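Local coordinates for intracellular protein transport protein USO1 (Saccharomyces cerevisiae S288c, PDB 6LSU), which is required for protein transport from the endoplasmic reticulum to the Golgi, and is seen here as the globular head of a membrane tether with a coiled-coil tail, at residues A[449-453]-A[497-501]; A[542-547]-A[557-562]; A[421-425]-A[513-519]. All coordinates share one frame; numbering follows the deposited sequence.

Contact 1 (A[449-453]-A[497-501])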
# COMPACT_ATOMS: atom_id res chain seq x y z
N GLN A 449 -15.02 -7.19 26.58
CA GLN A 449 -15.20 -5.72 26.48
C GLN A 449 -16.36 -5.26 27.37
O GLN A 449 -16.20 -4.19 27.99
CB GLN A 449 -15.47 -5.25 25.05
CG GLN A 449 -14.24 -5.25 24.18
CD GLN A 449 -13.46 -3.97 24.32
OE1 GLN A 449 -13.94 -2.88 24.01
NE2 GLN A 449 -12.21 -4.12 24.72
N VAL A 450 -17.46 -6.02 27.43
CA VAL A 450 -18.64 -5.66 28.29
C VAL A 450 -18.26 -5.79 29.77
O VAL A 450 -18.65 -4.88 30.50
CB VAL A 450 -19.92 -6.43 27.98
CG1 VAL A 450 -20.27 -6.33 26.51
CG2 VAL A 450 -19.85 -7.88 28.41
N GLN A 451 -17.53 -6.83 30.21
CA GLN A 451 -17.02 -6.90 31.61
C GLN A 451 -16.37 -5.56 31.95
O GLN A 451 -16.84 -4.91 32.90
CB GLN A 451 -16.00 -8.02 31.83
CG GLN A 451 -16.51 -9.41 31.48
CD GLN A 451 -17.42 -10.00 32.53
OE1 GLN A 451 -18.20 -9.30 33.19
NE2 GLN A 451 -17.32 -11.32 32.71
N LEU A 452 -15.37 -5.15 31.18
CA LEU A 452 -14.54 -3.94 31.46
C LEU A 452 -15.44 -2.70 31.56
O LEU A 452 -15.15 -1.84 32.40
CB LEU A 452 -13.48 -3.76 30.38
CG LEU A 452 -12.18 -4.55 30.58
CD1 LEU A 452 -11.41 -4.03 31.79
CD2 LEU A 452 -12.45 -6.04 30.71
N CYS A 453 -16.49 -2.61 30.74
CA CYS A 453 -17.48 -1.50 30.78
C CYS A 453 -18.24 -1.55 32.11
O CYS A 453 -18.44 -0.46 32.68
CB CYS A 453 -18.46 -1.53 29.61
SG CYS A 453 -19.57 -0.09 29.56
N ALA A 497 -8.89 1.18 26.41
CA ALA A 497 -9.04 0.37 25.17
C ALA A 497 -10.45 -0.23 25.07
O ALA A 497 -10.54 -1.36 24.54
CB ALA A 497 -7.99 -0.71 25.12
N ASN A 498 -11.50 0.49 25.52
CA ASN A 498 -12.88 -0.06 25.59
C ASN A 498 -13.82 0.69 24.65
O ASN A 498 -13.91 1.91 24.72
CB ASN A 498 -13.43 -0.11 27.03
CG ASN A 498 -14.63 -1.03 27.10
OD1 ASN A 498 -15.69 -0.74 26.54
ND2 ASN A 498 -14.46 -2.20 27.69
N LEU A 499 -14.45 -0.06 23.77
CA LEU A 499 -15.27 0.47 22.66
C LEU A 499 -16.62 0.88 23.24
O LEU A 499 -17.23 1.78 22.67
CB LEU A 499 -15.44 -0.60 21.58
CG LEU A 499 -14.19 -0.96 20.78
CD1 LEU A 499 -14.35 -2.28 20.03
CD2 LEU A 499 -13.84 0.14 19.82
N PHE A 500 -17.08 0.17 24.28
CA PHE A 500 -18.37 0.43 24.97
C PHE A 500 -18.27 1.75 25.73
O PHE A 500 -19.21 2.55 25.72
CB PHE A 500 -18.72 -0.75 25.86
CG PHE A 500 -19.25 -1.92 25.09
CD1 PHE A 500 -20.46 -1.84 24.44
CD2 PHE A 500 -18.54 -3.11 25.03
CE1 PHE A 500 -20.96 -2.94 23.76
CE2 PHE A 500 -19.02 -4.17 24.30
CZ PHE A 500 -20.24 -4.10 23.69
N GLU A 501 -17.11 1.99 26.33
CA GLU A 501 -16.82 3.28 26.96
C GLU A 501 -17.15 4.38 25.95
O GLU A 501 -17.84 5.29 26.34
CB GLU A 501 -15.37 3.32 27.42
CG GLU A 501 -15.19 4.05 28.74
CD GLU A 501 -13.87 3.76 29.45
OE1 GLU A 501 -13.84 3.86 30.70
OE2 GLU A 501 -12.88 3.44 28.75
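Two torsions bring Gln449 and Asn498 together: the Gln449 side chain bends at its second torsion (chi2 -85°), which carries its amide across to the 497-501 turn, while Asn498 sets CG anti to its own backbone N (chi1 -163°) and sends ND2 back toward the 439-459 helix. The motif is an N-cap. Asn498 sits just before the helix 499-504, within ARM repeat 8 of the head, and its OD1 accepts from Glu501 N at 3.1 Å and more weakly from Phe500 N. The two amides slide past each other in opposite directions, their planes 19° apart.

Each end of the Gln449 amide grips backbone. Its OE1 takes the N-H of Leu499 at 2.9 Å, nearly along the C=O axis, and its NE2 gives a hydrogen to Ala497 O at 3.2 Å, which probably fixes the rotation of the amide, since a flip would set donor against donor and acceptor against acceptor. In return Asn498 ND2 donates to Gln449 O at 2.7 Å, in the carbonyl plane and on a lone pair. That oxygen also takes the helical N-H of Cys453, so the cap's NH2 group shares an acceptor already used inside the helix.

Next to the amides the packing is apolar. Phe500 presents its ring edge to Gln449 CB, and Cys453 CB rests 3.8 Å from Phe500 CB. Leu499 and Phe500 pack against helix 514-528, where Phe524 meets the Phe500 ring edge-to-face. Val450 lies alongside Phe500 and points the same way, its CG1 touching ring atom CE2.

Contact 2 (A[542-547]-A[557-562])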
# COMPACT_ATOMS: atom_id res chain seq x y z
N THR A 542 -24.61 -6.87 22.50
CA THR A 542 -24.37 -5.40 22.50
C THR A 542 -25.65 -4.76 22.99
O THR A 542 -25.56 -3.85 23.86
CB THR A 542 -23.96 -4.87 21.12
OG1 THR A 542 -22.76 -5.51 20.70
CG2 THR A 542 -23.76 -3.37 21.14
N ARG A 543 -26.78 -5.28 22.53
CA ARG A 543 -28.14 -4.82 22.93
C ARG A 543 -28.28 -4.94 24.46
O ARG A 543 -28.73 -3.96 25.12
CB ARG A 543 -29.24 -5.60 22.20
CG ARG A 543 -30.54 -4.83 22.08
CD ARG A 543 -31.59 -5.42 21.16
NE ARG A 543 -31.95 -6.78 21.54
CZ ARG A 543 -32.55 -7.14 22.68
NH1 ARG A 543 -32.90 -6.25 23.59
NH2 ARG A 543 -32.79 -8.42 22.91
N ASN A 544 -27.92 -6.06 25.05
CA ASN A 544 -28.35 -6.34 26.45
C ASN A 544 -27.34 -5.74 27.43
O ASN A 544 -27.41 -6.08 28.60
CB ASN A 544 -28.71 -7.81 26.63
CG ASN A 544 -29.94 -8.15 25.80
OD1 ASN A 544 -30.96 -7.45 25.87
ND2 ASN A 544 -29.84 -9.17 24.95
N VAL A 545 -26.48 -4.84 26.98
CA VAL A 545 -25.59 -4.07 27.88
C VAL A 545 -26.40 -2.90 28.47
O VAL A 545 -27.11 -2.19 27.71
CB VAL A 545 -24.32 -3.58 27.17
CG1 VAL A 545 -23.69 -2.40 27.87
CG2 VAL A 545 -23.30 -4.68 27.02
N THR A 546 -26.21 -2.67 29.76
CA THR A 546 -26.87 -1.61 30.57
C THR A 546 -25.79 -0.63 31.04
O THR A 546 -24.64 -1.07 31.23
CB THR A 546 -27.58 -2.27 31.74
OG1 THR A 546 -26.49 -2.77 32.53
CG2 THR A 546 -28.53 -3.38 31.32
N THR A 547 -26.12 0.65 31.21
CA THR A 547 -25.13 1.70 31.56
C THR A 547 -25.67 2.65 32.63
O THR A 547 -26.82 2.46 33.10
CB THR A 547 -24.70 2.50 30.33
OG1 THR A 547 -25.77 3.40 30.00
CG2 THR A 547 -24.41 1.63 29.13
N LEU A 557 -30.01 1.73 32.20
CA LEU A 557 -30.40 2.07 30.80
C LEU A 557 -29.65 1.21 29.75
O LEU A 557 -28.39 1.23 29.69
CB LEU A 557 -30.17 3.57 30.59
CG LEU A 557 -30.92 4.20 29.41
CD1 LEU A 557 -32.36 3.68 29.32
CD2 LEU A 557 -30.91 5.72 29.51
N LYS A 558 -30.42 0.50 28.91
CA LYS A 558 -29.93 -0.45 27.88
C LYS A 558 -29.21 0.28 26.73
O LYS A 558 -29.39 1.51 26.61
CB LYS A 558 -31.09 -1.21 27.24
CG LYS A 558 -31.36 -2.60 27.80
CD LYS A 558 -32.53 -3.26 27.07
CE LYS A 558 -32.48 -4.77 27.07
NZ LYS A 558 -31.96 -5.32 28.34
N ALA A 559 -28.48 -0.44 25.89
CA ALA A 559 -27.55 0.14 24.89
C ALA A 559 -28.32 1.05 23.91
O ALA A 559 -27.93 2.24 23.73
CB ALA A 559 -26.80 -0.96 24.16
N ILE A 560 -29.36 0.51 23.27
CA ILE A 560 -30.06 1.23 22.18
C ILE A 560 -30.73 2.51 22.69
O ILE A 560 -30.86 3.45 21.90
CB ILE A 560 -31.10 0.32 21.52
CG1 ILE A 560 -30.40 -0.77 20.70
CG2 ILE A 560 -32.05 1.17 20.66
CD1 ILE A 560 -31.30 -1.53 19.75
N GLN A 561 -31.20 2.55 23.92
CA GLN A 561 -31.86 3.76 24.48
C GLN A 561 -30.77 4.77 24.89
O GLN A 561 -30.87 5.94 24.54
CB GLN A 561 -32.82 3.40 25.62
CG GLN A 561 -34.18 4.08 25.49
CD GLN A 561 -34.90 3.68 24.23
OE1 GLN A 561 -35.08 4.47 23.31
NE2 GLN A 561 -35.30 2.42 24.18
N THR A 562 -29.71 4.31 25.53
CA THR A 562 -28.49 5.12 25.81
C THR A 562 -27.91 5.78 24.54
O THR A 562 -27.50 6.95 24.58
CB THR A 562 -27.38 4.28 26.44
OG1 THR A 562 -27.85 3.49 27.54
CG2 THR A 562 -26.27 5.16 26.96
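Thr547 and Leu557 form the hydrogen-bonded pair of a short antiparallel beta hairpin, and Thr546 and Lys558 the non-hydrogen-bonded pair beside it. Of the backbone bonds, Thr547 N to Leu557 O is the stronger at 2.8 Å; the return bond from Leu557 N to Thr547 O is weak. Two CA-H...O contacts accompany the pairing: Lys558 CA approaches Val545 O and Thr546 CA approaches Leu557 O, each at 3.3 Å. The hairpin joins the end of helix 535-543 to the start of helix 559-568, the latter within ARM repeat 9.

The hydroxyls gather near the start of that second helix. Thr562 OG1 donates to Lys558 O at 2.7 Å from above the carbonyl plane, and because Thr562 N bonds to the same oxygen, one residue holds it twice. Thr547 OG1, placed between its backbone N and carbonyl carbon (chi1 75°), lies 3.2 Å from Thr562 OG1.

Van der Waals contacts close the other end. The methyl of Ala559 sits on the carbonyl oxygen of Thr542, and an apolar contact brings Ile560 CD1 to the CG and CD methylenes of Arg543 at 4.1 Å. Trp589 of helix 577-590 covers Arg543, Ala559 and Ile560, while Leu504 packs on Val545 and Thr547.

Polar and charged chains gather on the outer side. Lys558 runs alongside Asn544, with Lys558 CE 3.3 Å from Asn544 OD1, and 4.9 Å separates Lys558 NZ from Arg543 NH1. These like charges probably tolerate each other because salt bridges to Glu540 and Asp599 offset the charge of the arginine.

Contact 3 (A[421-425]-A[513-519])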
# COMPACT_ATOMS: atom_id res chain seq x y z
N PHE A 421 -3.84 9.99 10.81
CA PHE A 421 -5.13 9.35 10.51
C PHE A 421 -4.85 8.00 9.88
O PHE A 421 -5.49 7.05 10.32
CB PHE A 421 -6.00 10.26 9.64
CG PHE A 421 -7.36 9.72 9.30
CD1 PHE A 421 -8.32 9.56 10.30
CD2 PHE A 421 -7.65 9.28 8.03
CE1 PHE A 421 -9.58 9.03 10.00
CE2 PHE A 421 -8.89 8.75 7.72
CZ PHE A 421 -9.87 8.68 8.69
N ASP A 422 -3.91 7.92 8.95
CA ASP A 422 -3.50 6.69 8.22
C ASP A 422 -3.17 5.55 9.20
O ASP A 422 -3.71 4.46 9.01
CB ASP A 422 -2.37 7.00 7.23
CG ASP A 422 -2.89 7.62 5.93
OD1 ASP A 422 -4.14 7.84 5.80
OD2 ASP A 422 -2.05 7.86 5.05
N THR A 423 -2.35 5.81 10.24
CA THR A 423 -2.04 4.83 11.31
C THR A 423 -3.36 4.37 11.92
O THR A 423 -3.64 3.16 11.94
CB THR A 423 -1.07 5.40 12.35
OG1 THR A 423 0.25 5.51 11.83
CG2 THR A 423 -0.95 4.58 13.61
N ARG A 424 -4.20 5.29 12.36
CA ARG A 424 -5.53 4.97 12.96
C ARG A 424 -6.36 4.11 12.01
O ARG A 424 -7.06 3.19 12.46
CB ARG A 424 -6.25 6.26 13.33
CG ARG A 424 -5.55 7.00 14.47
CD ARG A 424 -6.20 8.30 14.81
NE ARG A 424 -7.42 8.00 15.53
CZ ARG A 424 -8.44 8.84 15.71
NH1 ARG A 424 -8.41 10.06 15.22
NH2 ARG A 424 -9.48 8.44 16.42
N VAL A 425 -6.34 4.32 10.72
CA VAL A 425 -7.23 3.44 9.89
C VAL A 425 -6.53 2.10 9.65
O VAL A 425 -7.19 1.09 9.74
CB VAL A 425 -7.76 4.11 8.62
CG1 VAL A 425 -7.31 5.54 8.52
CG2 VAL A 425 -7.53 3.33 7.37
N ASN A 513 -12.17 15.00 18.64
CA ASN A 513 -11.68 13.67 18.23
C ASN A 513 -12.84 12.91 17.58
O ASN A 513 -13.15 11.80 17.97
CB ASN A 513 -11.10 12.92 19.43
CG ASN A 513 -10.46 11.61 19.04
OD1 ASN A 513 -10.40 11.27 17.85
ND2 ASN A 513 -9.98 10.88 20.04
N PRO A 514 -13.55 13.49 16.61
CA PRO A 514 -14.79 12.89 16.12
C PRO A 514 -14.58 11.42 15.73
O PRO A 514 -15.43 10.58 16.07
CB PRO A 514 -15.22 13.77 14.93
CG PRO A 514 -13.90 14.50 14.56
CD PRO A 514 -13.19 14.70 15.88
N PHE A 515 -13.44 11.13 15.09
CA PHE A 515 -13.13 9.83 14.44
C PHE A 515 -13.13 8.70 15.49
O PHE A 515 -13.55 7.55 15.18
CB PHE A 515 -11.84 9.98 13.62
CG PHE A 515 -12.17 10.53 12.26
CD1 PHE A 515 -12.93 9.77 11.41
CD2 PHE A 515 -11.77 11.78 11.87
CE1 PHE A 515 -13.29 10.26 10.18
CE2 PHE A 515 -12.13 12.26 10.63
CZ PHE A 515 -12.91 11.51 9.80
N LYS A 516 -12.76 9.01 16.73
CA LYS A 516 -12.97 8.05 17.85
C LYS A 516 -14.37 7.39 17.76
O LYS A 516 -14.50 6.16 17.98
CB LYS A 516 -12.92 8.77 19.18
CG LYS A 516 -13.35 7.93 20.35
CD LYS A 516 -12.83 8.47 21.65
CE LYS A 516 -13.63 9.66 22.13
NZ LYS A 516 -13.03 10.17 23.39
N LEU A 517 -15.41 8.18 17.50
CA LEU A 517 -16.77 7.61 17.44
C LEU A 517 -16.93 6.87 16.11
O LEU A 517 -17.50 5.80 16.07
CB LEU A 517 -17.76 8.76 17.59
CG LEU A 517 -19.16 8.42 18.07
CD1 LEU A 517 -20.14 9.18 17.21
CD2 LEU A 517 -19.46 6.94 18.06
N PHE A 518 -16.37 7.41 15.05
CA PHE A 518 -16.51 6.87 13.67
C PHE A 518 -15.93 5.44 13.59
O PHE A 518 -16.58 4.52 13.12
CB PHE A 518 -15.84 7.80 12.67
CG PHE A 518 -15.78 7.17 11.30
CD1 PHE A 518 -16.90 7.10 10.50
CD2 PHE A 518 -14.64 6.47 10.91
CE1 PHE A 518 -16.85 6.42 9.28
CE2 PHE A 518 -14.60 5.80 9.70
CZ PHE A 518 -15.70 5.78 8.88
N PHE A 519 -14.72 5.26 14.11
CA PHE A 519 -14.06 3.94 14.27
C PHE A 519 -14.92 3.01 15.10
O PHE A 519 -15.26 1.90 14.56
CB PHE A 519 -12.62 4.15 14.74
CG PHE A 519 -11.72 4.69 13.66
CD1 PHE A 519 -11.78 4.18 12.37
CD2 PHE A 519 -10.79 5.70 13.94
CE1 PHE A 519 -10.97 4.71 11.37
CE2 PHE A 519 -9.95 6.21 12.94
CZ PHE A 519 -10.07 5.73 11.66
O HOH W 1 -10.57 12.32 15.48
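Asn513 OD1 is gripped from several directions: water 1 donates to it at 2.6 Å, while Arg424 NH2 and Lys516 N reach it through weak bonds, the arginine at 3.3 Å, while Asn513 ND2 bonds to Leu413 O. This is the N-cap of helix 514-528; the axes of 421-425 and 514-519 run near parallel, 21° apart, and the contact thereby links ARM repeat 7 to repeat 8. The same water accepts from Arg424 NH1 and from Phe515 N, so it ties the guanidinium to the first turn of the helix.

Arg424 gets there by a bend at chi3 (75°), its NH2 also bonding to Met412 O, the stronger partner. One guanidinium face has Phe519 CE2 over it, offset toward the rim; the ring and guanidinium planes stand 75° apart, so the ring is not stacked flat on the charge. Replacing Arg424 with an alanine would probably cost Met412 O a donor, leave water 1 without its tie to helix 421-435 and take the guanidinium away from the edge of the Phe519 ring.

Beside these polar groups Phe421, Phe515 and Phe519 form an aromatic cluster, with Pro697 from a loop against the first two. Phe421 and Phe519 are nearly parallel but slid apart, so their rings barely overlap. Toward Phe515 the arrangement is edge-to-face, with centroids 4.8 Å apart and Phe421 CE1 sitting over the centre of the Phe515 ring.

Overall arrangement
All three contacts lie in the C-terminal part of the head, on one side of the chain's centre. Contacts 1 and 3 are buried; contact 2 is only partly so and lies farthest out, its centre about 39 Å from the centre of the chain. Contacts 1 and 2 touch, with Val450 against Val545 and Phe500 against Thr542, whereas contact 3 stays about 6 Å from contact 1 at the nearest atoms. Helices 421-435 and 439-459 are consecutive, as are 499-504 and 514-528, so contacts 1 and 3 join neighbouring pairs. Both use an asparagine N-cap, one paired with a glutamine, the other with an arginine and water; contact 2 relies on strand pairing and hydroxyls.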